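Long-range contacts in CDP-4-keto-6-deoxy-D-glucose-3-dehydrase (PDB 3BB8), which probably catalyses the pyridoxal-phosphate-dependent dehydration at C3 of CDP-4-keto-6-deoxy-D-glucose during synthesis of lipopolysaccharide sugars: residues Ile360-Phe365 with Ser427-Phe432; Ala369-Arg374 with Phe409-Tyr414. The protein carries 1 engineered substitution. All coordinates share one frame; numbering follows the deposited sequence.

Contact 1. Residues Ile360-Phe365 with Ser427-Phe432; sequences IDLVKF and SKFEEF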
ATOM      1  N   ILE A 360       0.883  -4.792 -34.694  1.00 43.05           N
ATOM      2  CA  ILE A 360       1.982  -5.707 -34.378  1.00 43.23           C
ATOM      3  C   ILE A 360       3.206  -5.372 -35.231  1.00 43.20           C
ATOM      4  O   ILE A 360       4.336  -5.352 -34.728  1.00 41.47           O
ATOM      5  CB  ILE A 360       1.606  -7.193 -34.669  1.00 45.54           C
ATOM      6  CG1 ILE A 360       0.472  -7.658 -33.754  1.00 47.12           C
ATOM      7  CG2 ILE A 360       2.823  -8.085 -34.468  1.00 45.03           C
ATOM      8  CD1 ILE A 360       0.855  -7.724 -32.284  1.00 51.86           C
ATOM      9  N   ASP A 361       2.978  -5.125 -36.525  1.00 41.87           N
ATOM     10  CA  ASP A 361       4.076  -4.799 -37.438  1.00 42.41           C
ATOM     11  C   ASP A 361       4.725  -3.486 -37.029  1.00 40.75           C
ATOM     12  O   ASP A 361       5.946  -3.401 -36.882  1.00 42.05           O
ATOM     13  CB  ASP A 361       3.583  -4.676 -38.887  1.00 44.48           C
ATOM     14  CG  ASP A 361       2.921  -5.943 -39.395  1.00 48.62           C
ATOM     15  OD1 ASP A 361       3.453  -7.042 -39.118  1.00 49.74           O
ATOM     16  OD2 ASP A 361       1.874  -5.839 -40.080  1.00 49.78           O
ATOM     17  N   LEU A 362       3.895  -2.464 -36.847  1.00 38.59           N
ATOM     18  CA  LEU A 362       4.372  -1.147 -36.458  1.00 38.24           C
ATOM     19  C   LEU A 362       5.148  -1.205 -35.136  1.00 38.45           C
ATOM     20  O   LEU A 362       6.289  -0.738 -35.060  1.00 37.85           O
ATOM     21  CB  LEU A 362       3.188  -0.175 -36.364  1.00 36.60           C
ATOM     22  CG  LEU A 362       3.491   1.319 -36.188  1.00 37.39           C
ATOM     23  CD1 LEU A 362       4.503   1.768 -37.221  1.00 36.16           C
ATOM     24  CD2 LEU A 362       2.200   2.128 -36.330  1.00 35.74           C
ATOM     25  N   VAL A 363       4.547  -1.788 -34.100  1.00 39.24           N
ATOM     26  CA  VAL A 363       5.229  -1.885 -32.808  1.00 40.80           C
ATOM     27  C   VAL A 363       6.564  -2.612 -32.973  1.00 43.34           C
ATOM     28  O   VAL A 363       7.613  -2.136 -32.533  1.00 42.51           O
ATOM     29  CB  VAL A 363       4.371  -2.646 -31.766  1.00 39.23           C
ATOM     30  CG1 VAL A 363       5.200  -2.937 -30.528  1.00 38.47           C
ATOM     31  CG2 VAL A 363       3.149  -1.825 -31.397  1.00 38.00           C
ATOM     32  N   LYS A 364       6.519  -3.768 -33.622  1.00 46.78           N
ATOM     33  CA  LYS A 364       7.723  -4.553 -33.835  1.00 50.11           C
ATOM     34  C   LYS A 364       8.774  -3.739 -34.581  1.00 50.22           C
ATOM     35  O   LYS A 364       9.963  -3.843 -34.290  1.00 50.54           O
ATOM     36  CB  LYS A 364       7.387  -5.817 -34.621  1.00 54.03           C
ATOM     37  CG  LYS A 364       8.555  -6.775 -34.779  1.00 58.57           C
ATOM     38  CD  LYS A 364       8.114  -8.040 -35.501  1.00 63.29           C
ATOM     39  CE  LYS A 364       7.034  -8.788 -34.714  1.00 64.58           C
ATOM     40  NZ  LYS A 364       7.534  -9.272 -33.391  1.00 66.60           N
ATOM     41  N   PHE A 365       8.330  -2.925 -35.536  1.00 50.26           N
ATOM     42  CA  PHE A 365       9.244  -2.095 -36.318  1.00 50.53           C
ATOM     43  C   PHE A 365       9.872  -1.019 -35.435  1.00 49.62           C
ATOM     44  O   PHE A 365      11.094  -0.855 -35.407  1.00 49.44           O
ATOM     45  CB  PHE A 365       8.500  -1.435 -37.486  1.00 51.06           C
ATOM     46  CG  PHE A 365       9.355  -0.508 -38.305  1.00 52.23           C
ATOM     47  CD1 PHE A 365      10.262  -1.012 -39.233  1.00 53.07           C
ATOM     48  CD2 PHE A 365       9.262   0.870 -38.139  1.00 52.60           C
ATOM     49  CE1 PHE A 365      11.066  -0.154 -39.989  1.00 53.37           C
ATOM     50  CE2 PHE A 365      10.061   1.739 -38.889  1.00 54.00           C
ATOM     51  CZ  PHE A 365      10.965   1.224 -39.817  1.00 53.31           C
ATOM     52  N   SER A 427      11.145  10.328 -38.155  1.00 46.03           N
ATOM     53  CA  SER A 427      11.778   9.793 -39.353  1.00 46.15           C
ATOM     54  C   SER A 427      11.469   8.305 -39.476  1.00 46.15           C
ATOM     55  O   SER A 427      11.373   7.766 -40.584  1.00 45.14           O
ATOM     56  CB  SER A 427      13.298  10.022 -39.317  1.00 45.78           C
ATOM     57  OG  SER A 427      13.954   9.106 -38.457  1.00 46.59           O
ATOM     58  N   LYS A 428      11.305   7.641 -38.335  1.00 44.39           N
ATOM     59  CA  LYS A 428      10.998   6.220 -38.346  1.00 43.39           C
ATOM     60  C   LYS A 428       9.564   5.971 -38.804  1.00 42.40           C
ATOM     61  O   LYS A 428       9.290   4.984 -39.483  1.00 42.20           O
ATOM     62  CB  LYS A 428      11.250   5.609 -36.970  1.00 42.86           C
ATOM     63  CG  LYS A 428      12.724   5.362 -36.701  1.00 44.42           C
ATOM     64  CD  LYS A 428      13.290   4.449 -37.767  1.00 46.65           C
ATOM     65  CE  LYS A 428      14.768   4.177 -37.579  1.00 50.36           C
ATOM     66  NZ  LYS A 428      15.283   3.276 -38.661  1.00 51.68           N
ATOM     67  N   PHE A 429       8.649   6.864 -38.446  1.00 41.57           N
ATOM     68  CA  PHE A 429       7.271   6.703 -38.878  1.00 42.04           C
ATOM     69  C   PHE A 429       7.230   6.916 -40.393  1.00 42.17           C
ATOM     70  O   PHE A 429       6.575   6.169 -41.124  1.00 39.77           O
ATOM     71  CB  PHE A 429       6.356   7.716 -38.188  1.00 42.62           C
ATOM     72  CG  PHE A 429       5.674   7.185 -36.957  1.00 44.67           C
ATOM     73  CD1 PHE A 429       6.365   7.063 -35.755  1.00 44.26           C
ATOM     74  CD2 PHE A 429       4.332   6.808 -37.001  1.00 45.30           C
ATOM     75  CE1 PHE A 429       5.728   6.578 -34.609  1.00 45.88           C
ATOM     76  CE2 PHE A 429       3.688   6.320 -35.861  1.00 46.58           C
ATOM     77  CZ  PHE A 429       4.388   6.206 -34.663  1.00 45.50           C
ATOM     78  N   GLU A 430       7.943   7.941 -40.855  1.00 41.66           N
ATOM     79  CA  GLU A 430       8.002   8.247 -42.277  1.00 42.09           C
ATOM     80  C   GLU A 430       8.658   7.103 -43.041  1.00 40.81           C
ATOM     81  O   GLU A 430       8.180   6.710 -44.093  1.00 40.22           O
ATOM     82  CB  GLU A 430       8.754   9.559 -42.498  1.00 41.44           C
ATOM     83  CG  GLU A 430       7.907  10.771 -42.148  1.00 42.75           C
ATOM     84  CD  GLU A 430       8.707  12.056 -42.063  1.00 42.92           C
ATOM     85  OE1 GLU A 430       8.090  13.127 -41.868  1.00 45.10           O
ATOM     86  OE2 GLU A 430       9.946  11.996 -42.182  1.00 46.03           O
ATOM     87  N   GLU A 431       9.737   6.558 -42.493  1.00 41.39           N
ATOM     88  CA  GLU A 431      10.423   5.446 -43.125  1.00 42.62           C
ATOM     89  C   GLU A 431       9.526   4.217 -43.208  1.00 44.43           C
ATOM     90  O   GLU A 431       9.622   3.440 -44.150  1.00 46.83           O
ATOM     91  CB  GLU A 431      11.668   5.063 -42.335  1.00 44.63           C
ATOM     92  CG  GLU A 431      12.413   3.888 -42.950  1.00 48.19           C
ATOM     93  CD  GLU A 431      13.551   3.379 -42.086  1.00 49.76           C
ATOM     94  OE1 GLU A 431      14.266   4.212 -41.492  1.00 51.32           O
ATOM     95  OE2 GLU A 431      13.739   2.143 -42.018  1.00 51.35           O
ATOM     96  N   PHE A 432       8.658   4.040 -42.218  1.00 43.94           N
ATOM     97  CA  PHE A 432       7.771   2.884 -42.166  1.00 43.71           C
ATOM     98  C   PHE A 432       6.699   2.904 -43.249  1.00 43.97           C
ATOM     99  O   PHE A 432       6.445   1.891 -43.899  1.00 42.70           O
ATOM    100  CB  PHE A 432       7.093   2.807 -40.787  1.00 44.12           C
ATOM    101  CG  PHE A 432       6.161   1.634 -40.624  1.00 41.97           C
ATOM    102  CD1 PHE A 432       6.653   0.375 -40.307  1.00 42.77           C
ATOM    103  CD2 PHE A 432       4.789   1.791 -40.800  1.00 42.00           C
ATOM    104  CE1 PHE A 432       5.794  -0.717 -40.165  1.00 41.85           C
ATOM    105  CE2 PHE A 432       3.924   0.709 -40.662  1.00 41.76           C
ATOM    106  CZ  PHE A 432       4.430  -0.548 -40.342  1.00 42.13           C
TER
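L362 and F365 meet the F432 ring from the same side of its plane, L362 CD1 over the centre and F365 obliquely near F432 CD1. The contact joins helices 359-368 and 419-432, which lie beside the three-stranded antiparallel sheet that includes strand 408-411, in a protein with the aspartate aminotransferase fold. The two helix segments run at 133° to one another with their axes 11.3 Å apart, a wide gap that aromatic side chains bridge. CD1 of L362 is 3.6 Å from the centroid of the F432 ring, in a CH-pi contact almost on the ring normal. The leucine CG lies anti to the backbone N (chi1 -170°), and chi2 then turns CD1 onto the ring.

F365 and F432 also have CG anti to N, and their side chains slide past each other in opposite directions. Their planes are inclined at 52°, neither stacked nor T-shaped. CD1 of F432 comes over one face of the F365 ring, displaced toward its rim, with 3.4 Å to F365 CD2. CE2 of F365 reaches the second helix's backbone, 3.4 Å from K428 O.

Beside the pair, L362 CD2 approaches F429 CE2, and both residues also rest on F409 of the strand. No hydrogen bond links the helix segments. Polar groups gather at the far edge of F365, where the E431 carboxylate stands nearly perpendicular to the ring. K428 NZ holds E431 OE1 at 3.2 Å in a salt bridge on the syn side, while the other oxygen, E431 OE2, lies in the ring plane 3.7 Å from F365 CZ.

Contact 2. Residues Ala369-Arg374 with Phe409-Tyr414; sequences AKVGTR and FWIGIY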
ATOM      1  N   ALA A 369      13.713  -0.121 -33.925  1.00 53.46           N
ATOM      2  CA  ALA A 369      14.262   1.221 -34.091  1.00 52.89           C
ATOM      3  C   ALA A 369      14.544   1.927 -32.763  1.00 52.60           C
ATOM      4  O   ALA A 369      14.979   3.079 -32.755  1.00 53.12           O
ATOM      5  CB  ALA A 369      13.278   2.084 -34.882  1.00 53.03           C
ATOM      6  N   LYS A 370      14.278   1.241 -31.652  1.00 52.23           N
ATOM      7  CA  LYS A 370      14.494   1.787 -30.306  1.00 50.87           C
ATOM      8  C   LYS A 370      13.425   2.786 -29.869  1.00 48.27           C
ATOM      9  O   LYS A 370      13.641   3.572 -28.953  1.00 47.76           O
ATOM     10  CB  LYS A 370      15.868   2.462 -30.228  1.00 53.77           C
ATOM     11  CG  LYS A 370      17.049   1.580 -30.580  1.00 56.23           C
ATOM     12  CD  LYS A 370      17.426   0.664 -29.442  1.00 58.33           C
ATOM     13  CE  LYS A 370      18.783   0.024 -29.705  1.00 61.45           C
ATOM     14  NZ  LYS A 370      19.220  -0.876 -28.597  1.00 63.17           N
ATOM     15  N   VAL A 371      12.282   2.768 -30.542  1.00 46.53           N
ATOM     16  CA  VAL A 371      11.185   3.664 -30.202  1.00 43.35           C
ATOM     17  C   VAL A 371      10.172   2.874 -29.393  1.00 43.82           C
ATOM     18  O   VAL A 371       9.452   2.028 -29.939  1.00 43.59           O
ATOM     19  CB  VAL A 371      10.489   4.200 -31.460  1.00 42.26           C
ATOM     20  CG1 VAL A 371       9.251   5.013 -31.067  1.00 39.20           C
ATOM     21  CG2 VAL A 371      11.456   5.048 -32.257  1.00 40.64           C
ATOM     22  N   GLY A 372      10.120   3.145 -28.092  1.00 41.79           N
ATOM     23  CA  GLY A 372       9.199   2.429 -27.231  1.00 39.59           C
ATOM     24  C   GLY A 372       7.743   2.764 -27.477  1.00 38.63           C
ATOM     25  O   GLY A 372       7.399   3.902 -27.796  1.00 39.35           O
ATOM     26  N   THR A 373       6.887   1.757 -27.347  1.00 35.84           N
ATOM     27  CA  THR A 373       5.453   1.947 -27.516  1.00 36.65           C
ATOM     28  C   THR A 373       4.731   1.219 -26.380  1.00 35.39           C
ATOM     29  O   THR A 373       5.308   0.356 -25.710  1.00 30.72           O
ATOM     30  CB  THR A 373       4.932   1.375 -28.865  1.00 38.08           C
ATOM     31  OG1 THR A 373       5.217  -0.028 -28.934  1.00 38.98           O
ATOM     32  CG2 THR A 373       5.586   2.085 -30.047  1.00 38.52           C
ATOM     33  N   ARG A 374       3.471   1.582 -26.172  1.00 32.56           N
ATOM     34  CA  ARG A 374       2.656   0.968 -25.138  1.00 33.16           C
ATOM     35  C   ARG A 374       1.234   0.911 -25.648  1.00 32.10           C
ATOM     36  O   ARG A 374       0.766   1.853 -26.286  1.00 34.34           O
ATOM     37  CB  ARG A 374       2.676   1.808 -23.846  1.00 32.33           C
ATOM     38  CG  ARG A 374       4.005   1.852 -23.129  1.00 32.80           C
ATOM     39  CD  ARG A 374       4.288   0.526 -22.483  1.00 34.75           C
ATOM     40  NE  ARG A 374       5.562   0.525 -21.771  1.00 37.79           N
ATOM     41  CZ  ARG A 374       6.747   0.372 -22.350  1.00 40.00           C
ATOM     42  NH1 ARG A 374       6.837   0.203 -23.667  1.00 43.09           N
ATOM     43  NH2 ARG A 374       7.845   0.379 -21.606  1.00 40.27           N
ATOM     44  N   PHE A 409      -2.227   2.712 -29.659  1.00 33.49           N
ATOM     45  CA  PHE A 409      -0.993   2.570 -28.911  1.00 32.32           C
ATOM     46  C   PHE A 409      -0.477   3.990 -28.674  1.00 32.67           C
ATOM     47  O   PHE A 409      -0.960   4.930 -29.299  1.00 31.54           O
ATOM     48  CB  PHE A 409       0.017   1.731 -29.706  1.00 36.12           C
ATOM     49  CG  PHE A 409       0.625   2.446 -30.885  1.00 36.28           C
ATOM     50  CD1 PHE A 409       1.841   3.119 -30.758  1.00 35.92           C
ATOM     51  CD2 PHE A 409      -0.014   2.446 -32.118  1.00 35.82           C
ATOM     52  CE1 PHE A 409       2.409   3.783 -31.850  1.00 36.27           C
ATOM     53  CE2 PHE A 409       0.544   3.107 -33.214  1.00 37.55           C
ATOM     54  CZ  PHE A 409       1.758   3.777 -33.076  1.00 34.66           C
ATOM     55  N   TRP A 410       0.479   4.158 -27.766  1.00 31.05           N
ATOM     56  CA  TRP A 410       1.009   5.489 -27.514  1.00 31.81           C
ATOM     57  C   TRP A 410       2.514   5.486 -27.392  1.00 32.57           C
ATOM     58  O   TRP A 410       3.118   4.458 -27.095  1.00 33.05           O
ATOM     59  CB  TRP A 410       0.382   6.121 -26.257  1.00 33.83           C
ATOM     60  CG  TRP A 410       0.491   5.315 -24.981  1.00 33.95           C
ATOM     61  CD1 TRP A 410      -0.309   4.282 -24.592  1.00 35.16           C
ATOM     62  CD2 TRP A 410       1.428   5.519 -23.913  1.00 35.26           C
ATOM     63  NE1 TRP A 410       0.063   3.832 -23.344  1.00 34.92           N
ATOM     64  CE2 TRP A 410       1.127   4.573 -22.906  1.00 34.50           C
ATOM     65  CE3 TRP A 410       2.491   6.410 -23.709  1.00 34.23           C
ATOM     66  CZ2 TRP A 410       1.848   4.490 -21.714  1.00 34.07           C
ATOM     67  CZ3 TRP A 410       3.211   6.329 -22.519  1.00 35.96           C
ATOM     68  CH2 TRP A 410       2.885   5.375 -21.537  1.00 34.03           C
ATOM     69  N   ILE A 411       3.125   6.645 -27.623  1.00 33.17           N
ATOM     70  CA  ILE A 411       4.566   6.795 -27.467  1.00 33.89           C
ATOM     71  C   ILE A 411       4.904   8.025 -26.631  1.00 33.48           C
ATOM     72  O   ILE A 411       4.020   8.657 -26.053  1.00 30.88           O
ATOM     73  CB  ILE A 411       5.274   6.903 -28.831  1.00 35.05           C
ATOM     74  CG1 ILE A 411       4.770   8.127 -29.597  1.00 34.87           C
ATOM     75  CG2 ILE A 411       5.060   5.634 -29.643  1.00 34.73           C
ATOM     76  CD1 ILE A 411       5.005   8.052 -31.090  1.00 35.57           C
ATOM     77  N   GLY A 412       6.189   8.360 -26.573  1.00 32.76           N
ATOM     78  CA  GLY A 412       6.726   9.135 -25.470  1.00 38.50           C
ATOM     79  C   GLY A 412       6.847  10.609 -25.800  1.00 39.04           C
ATOM     80  O   GLY A 412       7.439  10.981 -26.815  1.00 40.52           O
ATOM     81  N   ILE A 413       6.286  11.452 -24.939  1.00 41.02           N
ATOM     82  CA  ILE A 413       6.482  12.897 -25.041  1.00 42.50           C
ATOM     83  C   ILE A 413       6.852  13.505 -23.689  1.00 43.36           C
ATOM     84  O   ILE A 413       6.701  14.712 -23.474  1.00 44.93           O
ATOM     85  CB  ILE A 413       5.155  13.539 -25.548  1.00 42.37           C
ATOM     86  CG1 ILE A 413       3.947  12.905 -24.861  1.00 41.91           C
ATOM     87  CG2 ILE A 413       5.076  13.434 -27.066  1.00 43.47           C
ATOM     88  CD1 ILE A 413       3.794  13.281 -23.399  1.00 42.71           C
ATOM     89  N   TYR A 414       7.345  12.656 -22.784  1.00 42.66           N
ATOM     90  CA  TYR A 414       7.727  13.092 -21.443  1.00 44.45           C
ATOM     91  C   TYR A 414       9.025  13.913 -21.453  1.00 46.28           C
ATOM     92  O   TYR A 414       9.848  13.790 -22.365  1.00 47.38           O
ATOM     93  CB  TYR A 414       7.845  11.883 -20.492  1.00 40.18           C
ATOM     94  CG  TYR A 414       9.092  11.045 -20.656  1.00 37.75           C
ATOM     95  CD1 TYR A 414      10.088  11.046 -19.681  1.00 38.29           C
ATOM     96  CD2 TYR A 414       9.283  10.257 -21.787  1.00 37.45           C
ATOM     97  CE1 TYR A 414      11.248  10.285 -19.832  1.00 38.67           C
ATOM     98  CE2 TYR A 414      10.432   9.493 -21.947  1.00 35.58           C
ATOM     99  CZ  TYR A 414      11.408   9.510 -20.971  1.00 38.90           C
ATOM    100  OH  TYR A 414      12.541   8.740 -21.131  1.00 41.86           O
TER
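R374 and W410 exchange two backbone hydrogen bonds, so the amide and carbonyl of each are paired by the other. W410 N gives the shorter one, 2.8 Å to R374 O, nearly along the C=O axis. In return, R374 N donates to W410 O at 3.0 Å in the plane of that carbonyl, with a more bent N-H...O angle of 142°. The same W410 O is also approached by T373 CA at 3.5 Å, a CA-H...O contact.

The R374 side chain turns back on the residue before it: NH1 donates to T373 O at 2.6 Å, from above the carbonyl plane, although the oxygen lies close to the guanidinium plane. The W410 indole N-H has a weak hydrogen bond to L375 O.

Together the two R374-W410 bonds make a single antiparallel bridge, a hydrogen-bonded pair, on an edge of strand 408-411. F409 and I411 bond instead to I349 and F347, so the strand is held within its three-stranded antiparallel sheet while W410 reaches the loop that follows helix 359-368. That helix ends in a Schellman motif at K370, and the backbones of K370 and G372 are tied to V34.

Side chains close in around the bridge. CB of R374 lies over one face of the W410 indole in a CH-pi contact, 3.6 Å from the centroid of the five-membered ring. The arginine's CG, anti to the carbonyl carbon (chi1 -68°), runs on toward the six-membered part. Nearby, T373 CG2 touches both I411 CG2 at 3.6 Å and F409 CD1 at 3.9 Å.

The centres of contacts 1 and 2 lie 11 Å apart, and the two share a hydrophobic seam. L362 CD2 meets F409 CE2 at 3.7 Å and F429 CE1 meets I411 CD1 at 3.9 Å, so both helices of contact 1 rest on the strand of contact 2. V363 CG1 comes to 3.3 Å from T373 OG1, joining helix 359-368 to the loop after it. They differ in what lies near them. The F432 side chain belongs to the pocket of a bound benzamidine, about 4 Å away and probably a crystallisation additive, whereas W410 is near the cofactor site without lining it: its side chain is about 8 Å from pyridoxal phosphate and about 7 Å from that of D194, a cofactor-binding residue.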